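Local coordinates for protein chlorella virus DNA ligase-adenylate (Chlorella virus, PDB 1FVI) that probably seals nicks in duplex DNA as an ATP-dependent ligase, working through a covalent enzyme-adenylate intermediate, at residues 1-13 with 31-43. The protein carries 1 engineered substitution. Sequence-based numbering, arbitrary orientation.
With SO4 (sulfate ion), chain B.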
ATOM      1  N   ALA A   1     -14.555 -10.057 -18.888  1.00 31.84           N
ATOM      2  CA  ALA A   1     -13.854  -9.067 -19.708  1.00 39.21           C
ATOM      3  C   ALA A   1     -13.882  -7.680 -19.053  1.00 34.85           C
ATOM      4  O   ALA A   1     -14.863  -7.293 -18.418  1.00 36.99           O
ATOM      5  CB  ALA A   1     -14.445  -9.014 -21.123  1.00 30.57           C
ATOM      6  N   ILE A   2     -12.809  -6.928 -19.266  1.00 32.90           N
ATOM      7  CA  ILE A   2     -12.637  -5.596 -18.693  1.00 34.08           C
ATOM      8  C   ILE A   2     -12.491  -4.539 -19.803  1.00 25.68           C
ATOM      9  O   ILE A   2     -11.617  -4.643 -20.657  1.00 26.54           O
ATOM     10  CB  ILE A   2     -11.365  -5.612 -17.761  1.00 48.78           C
ATOM     11  CG1 ILE A   2     -11.583  -6.560 -16.569  1.00 35.75           C
ATOM     12  CG2 ILE A   2     -10.984  -4.216 -17.296  1.00 39.85           C
ATOM     13  CD1 ILE A   2     -10.473  -6.502 -15.503  1.00 31.58           C
ATOM     14  N   THR A   3     -13.340  -3.520 -19.793  1.00 22.25           N
ATOM     15  CA  THR A   3     -13.257  -2.485 -20.817  1.00 27.28           C
ATOM     16  C   THR A   3     -12.381  -1.295 -20.441  1.00 28.22           C
ATOM     17  O   THR A   3     -11.871  -0.593 -21.313  1.00 31.87           O
ATOM     18  CB  THR A   3     -14.667  -1.982 -21.271  1.00 38.01           C
ATOM     19  OG1 THR A   3     -15.342  -1.340 -20.181  1.00 45.98           O
ATOM     20  CG2 THR A   3     -15.517  -3.147 -21.787  1.00 39.49           C
ATOM     21  N   LYS A   4     -12.254  -1.044 -19.142  1.00 35.71           N
ATOM     22  CA  LYS A   4     -11.428   0.050 -18.604  1.00 33.47           C
ATOM     23  C   LYS A   4     -11.349  -0.184 -17.099  1.00 30.67           C
ATOM     24  O   LYS A   4     -12.269  -0.758 -16.511  1.00 24.34           O
ATOM     25  CB  LYS A   4     -12.011   1.439 -18.937  1.00 27.36           C
ATOM     26  CG  LYS A   4     -13.408   1.701 -18.437  1.00 30.07           C
ATOM     27  CD  LYS A   4     -13.918   3.039 -18.922  1.00 29.32           C
ATOM     28  CE  LYS A   4     -14.001   3.043 -20.437  1.00 51.87           C
ATOM     29  NZ  LYS A   4     -14.486   4.340 -21.003  1.00 68.70           N
ATOM     30  N   PRO A   5     -10.260   0.254 -16.446  1.00 28.66           N
ATOM     31  CA  PRO A   5     -10.191   0.006 -15.006  1.00 27.84           C
ATOM     32  C   PRO A   5     -11.215   0.685 -14.090  1.00 24.48           C
ATOM     33  O   PRO A   5     -11.876   1.670 -14.444  1.00 21.88           O
ATOM     34  CB  PRO A   5      -8.740   0.367 -14.670  1.00 19.59           C
ATOM     35  CG  PRO A   5      -8.450   1.447 -15.595  1.00 25.08           C
ATOM     36  CD  PRO A   5      -9.058   0.966 -16.906  1.00 27.99           C
ATOM     37  N   LEU A   6     -11.391   0.062 -12.935  1.00 20.51           N
ATOM     38  CA  LEU A   6     -12.272   0.556 -11.892  1.00 26.22           C
ATOM     39  C   LEU A   6     -11.497   1.684 -11.173  1.00 25.66           C
ATOM     40  O   LEU A   6     -10.345   1.496 -10.759  1.00 22.07           O
ATOM     41  CB  LEU A   6     -12.556  -0.571 -10.890  1.00 18.23           C
ATOM     42  CG  LEU A   6     -13.730  -0.559  -9.898  1.00 35.16           C
ATOM     43  CD1 LEU A   6     -13.346  -1.446  -8.723  1.00 20.22           C
ATOM     44  CD2 LEU A   6     -14.114   0.832  -9.413  1.00 19.97           C
ATOM     45  N   LEU A   7     -12.106   2.860 -11.077  1.00 24.58           N
ATOM     46  CA  LEU A   7     -11.473   3.978 -10.395  1.00 20.36           C
ATOM     47  C   LEU A   7     -12.243   4.346  -9.124  1.00 22.96           C
ATOM     48  O   LEU A   7     -13.383   3.928  -8.919  1.00 25.02           O
ATOM     49  CB  LEU A   7     -11.304   5.162 -11.345  1.00 18.19           C
ATOM     50  CG  LEU A   7     -10.463   4.793 -12.569  1.00 21.34           C
ATOM     51  CD1 LEU A   7     -10.424   5.969 -13.526  1.00 28.64           C
ATOM     52  CD2 LEU A   7      -9.041   4.374 -12.145  1.00 23.69           C
ATOM     53  N   ALA A   8     -11.581   5.081  -8.244  1.00 26.12           N
ATOM     54  CA  ALA A   8     -12.157   5.457  -6.965  1.00 21.98           C
ATOM     55  C   ALA A   8     -12.640   6.889  -6.804  1.00 20.46           C
ATOM     56  O   ALA A   8     -12.159   7.826  -7.447  1.00 21.94           O
ATOM     57  CB  ALA A   8     -11.140   5.136  -5.829  1.00 17.60           C
ATOM     58  N   ALA A   9     -13.646   7.028  -5.961  1.00 16.27           N
ATOM     59  CA  ALA A   9     -14.145   8.332  -5.599  1.00 27.40           C
ATOM     60  C   ALA A   9     -13.336   8.676  -4.321  1.00 28.49           C
ATOM     61  O   ALA A   9     -12.745   7.797  -3.681  1.00 19.97           O
ATOM     62  CB  ALA A   9     -15.636   8.256  -5.297  1.00 33.95           C
ATOM     63  N   THR A  10     -13.262   9.951  -3.975  1.00 29.83           N
ATOM     64  CA  THR A  10     -12.527  10.346  -2.782  1.00 30.22           C
ATOM     65  C   THR A  10     -13.430  10.437  -1.550  1.00 31.31           C
ATOM     66  O   THR A  10     -14.549  10.978  -1.610  1.00 27.83           O
ATOM     67  CB  THR A  10     -11.808  11.682  -3.009  1.00 32.89           C
ATOM     68  OG1 THR A  10     -10.872  11.519  -4.076  1.00 27.31           O
ATOM     69  CG2 THR A  10     -11.067  12.146  -1.735  1.00 23.89           C
ATOM     70  N   LEU A  11     -12.955   9.849  -0.452  1.00 31.73           N
ATOM     71  CA  LEU A  11     -13.672   9.876   0.820  1.00 38.71           C
ATOM     72  C   LEU A  11     -13.126  11.090   1.561  1.00 35.30           C
ATOM     73  O   LEU A  11     -11.943  11.132   1.884  1.00 41.78           O
ATOM     74  CB  LEU A  11     -13.395   8.595   1.617  1.00 40.29           C
ATOM     75  CG  LEU A  11     -14.010   8.315   3.000  1.00 46.98           C
ATOM     76  CD1 LEU A  11     -13.301   9.103   4.090  1.00 46.92           C
ATOM     77  CD2 LEU A  11     -15.511   8.576   2.998  1.00 28.14           C
ATOM     78  N   GLU A  12     -13.969  12.095   1.770  1.00 33.28           N
ATOM     79  CA  GLU A  12     -13.547  13.306   2.463  1.00 30.80           C
ATOM     80  C   GLU A  12     -13.987  13.242   3.918  1.00 33.21           C
ATOM     81  O   GLU A  12     -13.217  13.563   4.826  1.00 45.80           O
ATOM     82  CB  GLU A  12     -14.114  14.558   1.777  1.00 44.67           C
ATOM     83  CG  GLU A  12     -13.545  14.838   0.375  1.00 62.65           C
ATOM     84  CD  GLU A  12     -14.506  14.511  -0.780  1.00 76.47           C
ATOM     85  OE1 GLU A  12     -14.471  15.249  -1.793  1.00 68.52           O
ATOM     86  OE2 GLU A  12     -15.279  13.523  -0.688  1.00 79.42           O
ATOM     87  N   ASN A  13     -15.225  12.824   4.146  1.00 29.58           N
ATOM     88  CA  ASN A  13     -15.747  12.706   5.504  1.00 26.23           C
ATOM     89  C   ASN A  13     -15.773  11.222   5.887  1.00 28.95           C
ATOM     90  O   ASN A  13     -16.524  10.422   5.305  1.00 24.95           O
ATOM     91  CB  ASN A  13     -17.151  13.334   5.585  1.00 28.24           C
ATOM     92  CG  ASN A  13     -17.850  13.092   6.930  1.00 31.79           C
ATOM     93  OD1 ASN A  13     -17.226  12.692   7.919  1.00 37.11           O
ATOM     94  ND2 ASN A  13     -19.156  13.334   6.963  1.00 36.50           N
ATOM     95  N   ARG A  31      -0.692   0.886 -12.150  1.00 30.49           N
ATOM     96  CA  ARG A  31      -1.938   0.124 -12.314  1.00 24.09           C
ATOM     97  C   ARG A  31      -1.783  -0.768 -13.561  1.00 23.89           C
ATOM     98  O   ARG A  31      -1.394  -0.295 -14.645  1.00 19.82           O
ATOM     99  CB  ARG A  31      -3.126   1.074 -12.515  1.00 19.46           C
ATOM    100  CG  ARG A  31      -4.476   0.399 -12.618  1.00 14.80           C
ATOM    101  CD  ARG A  31      -4.796  -0.325 -11.314  1.00 16.64           C
ATOM    102  NE  ARG A  31      -6.148  -0.889 -11.294  1.00 25.20           N
ATOM    103  CZ  ARG A  31      -7.252  -0.188 -11.046  1.00 25.45           C
ATOM    104  NH1 ARG A  31      -7.161   1.112 -10.799  1.00 27.65           N
ATOM    105  NH2 ARG A  31      -8.444  -0.782 -11.049  1.00 15.76           N
ATOM    106  N   SER A  32      -2.053  -2.057 -13.386  1.00 19.79           N
ATOM    107  CA  SER A  32      -1.924  -3.015 -14.475  1.00 27.10           C
ATOM    108  C   SER A  32      -2.982  -4.107 -14.437  1.00 23.15           C
ATOM    109  O   SER A  32      -3.239  -4.727 -13.399  1.00 20.99           O
ATOM    110  CB  SER A  32      -0.525  -3.645 -14.472  1.00 26.53           C
ATOM    111  OG  SER A  32      -0.141  -4.009 -15.782  1.00 26.61           O
ATOM    112  N   VAL A  33      -3.609  -4.313 -15.588  1.00 23.63           N
ATOM    113  CA  VAL A  33      -4.625  -5.322 -15.725  1.00 21.87           C
ATOM    114  C   VAL A  33      -4.185  -6.350 -16.756  1.00 18.20           C
ATOM    115  O   VAL A  33      -3.586  -6.019 -17.779  1.00 17.36           O
ATOM    116  CB  VAL A  33      -5.956  -4.710 -16.174  1.00 26.17           C
ATOM    117  CG1 VAL A  33      -6.996  -5.811 -16.398  1.00 31.48           C
ATOM    118  CG2 VAL A  33      -6.454  -3.704 -15.146  1.00 17.31           C
ATOM    119  N   LYS A  34      -4.472  -7.606 -16.448  1.00 27.96           N
ATOM    120  CA  LYS A  34      -4.170  -8.726 -17.332  1.00 31.05           C
ATOM    121  C   LYS A  34      -5.338  -8.970 -18.281  1.00 27.94           C
ATOM    122  O   LYS A  34      -6.409  -9.435 -17.882  1.00 29.95           O
ATOM    123  CB  LYS A  34      -3.895  -9.992 -16.512  1.00 35.31           C
ATOM    124  CG  LYS A  34      -3.890 -11.274 -17.306  1.00 37.20           C
ATOM    125  CD  LYS A  34      -2.917 -11.221 -18.442  1.00 33.83           C
ATOM    126  CE  LYS A  34      -3.072 -12.460 -19.308  1.00 48.09           C
ATOM    127  NZ  LYS A  34      -2.872 -13.731 -18.550  1.00 45.12           N
ATOM    128  N   GLN A  35      -5.131  -8.592 -19.530  1.00 31.00           N
ATOM    129  CA  GLN A  35      -6.122  -8.790 -20.567  1.00 37.50           C
ATOM    130  C   GLN A  35      -5.348  -9.116 -21.842  1.00 31.56           C
ATOM    131  O   GLN A  35      -4.931  -8.207 -22.573  1.00 23.26           O
ATOM    132  CB  GLN A  35      -6.985  -7.544 -20.740  1.00 43.27           C
ATOM    133  CG  GLN A  35      -8.194  -7.779 -21.616  1.00 46.37           C
ATOM    134  CD  GLN A  35      -9.397  -7.024 -21.132  1.00 29.19           C
ATOM    135  OE1 GLN A  35      -9.634  -5.895 -21.540  1.00 39.97           O
ATOM    136  NE2 GLN A  35     -10.163  -7.641 -20.249  1.00 22.44           N
ATOM    137  N   THR A  36      -5.100 -10.421 -22.026  1.00 31.25           N
ATOM    138  CA  THR A  36      -4.354 -11.007 -23.143  1.00 24.95           C
ATOM    139  C   THR A  36      -2.867 -10.829 -22.820  1.00 28.83           C
ATOM    140  O   THR A  36      -2.072 -11.758 -22.946  1.00 39.76           O
ATOM    141  CB  THR A  36      -4.732 -10.362 -24.504  1.00 37.94           C
ATOM    142  OG1 THR A  36      -6.158 -10.221 -24.589  1.00 36.08           O
ATOM    143  CG2 THR A  36      -4.256 -11.239 -25.671  1.00 32.82           C
ATOM    144  N   GLN A  37      -2.515  -9.618 -22.395  1.00 32.16           N
ATOM    145  CA  GLN A  37      -1.170  -9.244 -21.967  1.00 25.54           C
ATOM    146  C   GLN A  37      -1.345  -8.164 -20.884  1.00 31.70           C
ATOM    147  O   GLN A  37      -2.471  -7.743 -20.613  1.00 25.12           O
ATOM    148  CB  GLN A  37      -0.360  -8.684 -23.127  1.00 20.07           C
ATOM    149  CG  GLN A  37      -0.915  -7.413 -23.733  1.00 30.27           C
ATOM    150  CD  GLN A  37      -0.044  -6.874 -24.852  1.00 42.24           C
ATOM    151  OE1 GLN A  37      -0.533  -6.191 -25.754  1.00 38.26           O
ATOM    152  NE2 GLN A  37       1.261  -7.159 -24.791  1.00 39.05           N
ATOM    153  N   MET A  38      -0.254  -7.730 -20.253  1.00 32.28           N
ATOM    154  CA  MET A  38      -0.359  -6.692 -19.225  1.00 32.10           C
ATOM    155  C   MET A  38      -0.579  -5.311 -19.834  1.00 30.32           C
ATOM    156  O   MET A  38       0.164  -4.872 -20.717  1.00 27.65           O
ATOM    157  CB  MET A  38       0.851  -6.679 -18.295  1.00 25.29           C
ATOM    158  CG  MET A  38       1.039  -7.968 -17.520  1.00 29.69           C
ATOM    159  SD  MET A  38      -0.462  -8.683 -16.768  1.00 25.77           S
ATOM    160  CE  MET A  38      -0.717  -7.662 -15.330  1.00 20.92           C
ATOM    161  N   LEU A  39      -1.658  -4.672 -19.385  1.00 25.67           N
ATOM    162  CA  LEU A  39      -2.066  -3.349 -19.844  1.00 27.80           C
ATOM    163  C   LEU A  39      -1.953  -2.334 -18.696  1.00 30.76           C
ATOM    164  O   LEU A  39      -2.015  -2.696 -17.514  1.00 24.14           O
ATOM    165  CB  LEU A  39      -3.531  -3.407 -20.316  1.00 33.75           C
ATOM    166  CG  LEU A  39      -3.959  -3.937 -21.700  1.00 35.74           C
ATOM    167  CD1 LEU A  39      -3.031  -4.986 -22.250  1.00 28.89           C
ATOM    168  CD2 LEU A  39      -5.380  -4.467 -21.617  1.00 26.71           C
ATOM    169  N   SER A  40      -1.754  -1.070 -19.048  1.00 32.32           N
ATOM    170  CA  SER A  40      -1.681  -0.007 -18.046  1.00 35.50           C
ATOM    171  C   SER A  40      -3.107   0.562 -17.888  1.00 33.50           C
ATOM    172  O   SER A  40      -4.070  -0.017 -18.423  1.00 24.14           O
ATOM    173  CB  SER A  40      -0.697   1.079 -18.487  1.00 18.99           C
ATOM    174  OG  SER A  40      -1.188   1.764 -19.616  1.00 25.01           O
ATOM    175  N   ARG A  41      -3.251   1.676 -17.164  1.00 30.64           N
ATOM    176  CA  ARG A  41      -4.569   2.278 -16.959  1.00 28.80           C
ATOM    177  C   ARG A  41      -5.203   2.820 -18.230  1.00 27.25           C
ATOM    178  O   ARG A  41      -6.423   2.897 -18.324  1.00 29.53           O
ATOM    179  CB  ARG A  41      -4.541   3.361 -15.878  1.00 26.16           C
ATOM    180  CG  ARG A  41      -3.752   4.596 -16.193  1.00 40.43           C
ATOM    181  CD  ARG A  41      -3.806   5.546 -14.994  1.00 49.88           C
ATOM    182  NE  ARG A  41      -5.062   6.297 -14.919  1.00 54.83           N
ATOM    183  CZ  ARG A  41      -5.729   6.546 -13.796  1.00 31.44           C
ATOM    184  NH1 ARG A  41      -5.278   6.086 -12.641  1.00 29.03           N
ATOM    185  NH2 ARG A  41      -6.800   7.328 -13.822  1.00 24.62           N
ATOM    186  N   THR A  42      -4.373   3.218 -19.191  1.00 24.86           N
ATOM    187  CA  THR A  42      -4.866   3.711 -20.474  1.00 29.76           C
ATOM    188  C   THR A  42      -5.156   2.507 -21.382  1.00 32.02           C
ATOM    189  O   THR A  42      -5.506   2.656 -22.552  1.00 35.06           O
ATOM    190  CB  THR A  42      -3.820   4.563 -21.166  1.00 23.03           C
ATOM    191  OG1 THR A  42      -2.716   3.732 -21.558  1.00 27.26           O
ATOM    192  CG2 THR A  42      -3.358   5.682 -20.240  1.00 30.77           C
ATOM    193  N   PHE A  43      -4.929   1.319 -20.836  1.00 31.48           N
ATOM    194  CA  PHE A  43      -5.156   0.064 -21.525  1.00 40.20           C
ATOM    195  C   PHE A  43      -4.247  -0.239 -22.707  1.00 46.84           C
ATOM    196  O   PHE A  43      -4.559  -1.065 -23.572  1.00 48.10           O
ATOM    197  CB  PHE A  43      -6.638  -0.123 -21.849  1.00 39.08           C
ATOM    198  CG  PHE A  43      -7.361  -0.951 -20.831  1.00 44.67           C
ATOM    199  CD1 PHE A  43      -6.914  -0.986 -19.509  1.00 28.76           C
ATOM    200  CD2 PHE A  43      -8.428  -1.767 -21.205  1.00 42.81           C
ATOM    201  CE1 PHE A  43      -7.510  -1.824 -18.580  1.00 31.66           C
ATOM    202  CE2 PHE A  43      -9.033  -2.612 -20.278  1.00 40.71           C
ATOM    203  CZ  PHE A  43      -8.572  -2.641 -18.963  1.00 36.63           C
TER
HETATM  204  S   SO4 B 510      -6.613   8.586  -9.831  1.00 19.60           S
HETATM  205  O1  SO4 B 510      -7.166   8.853 -11.154  1.00 28.34           O
HETATM  206  O2  SO4 B 510      -7.703   8.200  -8.871  1.00 22.88           O
HETATM  207  O3  SO4 B 510      -5.852   9.807  -9.250  1.00 23.39           O
HETATM  208  O4  SO4 B 510      -5.571   7.475  -9.926  1.00 21.50           O
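Arg31 turns the end of its guanidinium to the backbone carbonyl of Leu6, NH1 and NH2 both closing on the one oxygen, which lies nearly in the guanidinium plane. Arg31 NH2 reaches Leu6 O at 3.0 Å on a lone pair; Arg31 NH1, 3.2 Å from Leu6 O, is tilted from the carbonyl plane. Pro5 CB lies over one face, toward the rim, 3.8 Å from Arg31 NH2. Arginine suits the place because its flat cation offers N-H groups to Leu6 O and, in a salt bridge, to Asp64, while its face packs against proline. In Arg31, CG anti to the backbone N (chi1 -177°) and a bend at chi2 bring the guanidinium to the arm. This is the adenylate-binding domain of a covalent nucleotidyltransferase: the extended N-terminal arm joins the sheet of strand 9-10 to the one holding strands 30-34 and 38-39, and Arg31 and Arg41 both touch the bound AMP. Phe43 is sandwiched: Leu39 CD2 covers the centre of one face, and Lys4 CA stands over the opposite face, toward the rim, a CH-pi contact. Pro5 CD approaches the ring obliquely; Ile2 O lies at its edge, in plane. The Ile2 side chain runs at about a right angle to that of Phe43, CG2 meeting CZ, and Ile2 CD1 meets Val33 CG1 tip to tip at 3.7 Å, buried branched aliphatics suiting an apolar contact. Leu7 packs CD1 against Arg41 and CD2 against Arg31; Arg41 gives NH1 and NH2 to separate oxygens of a sulfate, probably from the crystallisation liquor, that Lys185 also binds.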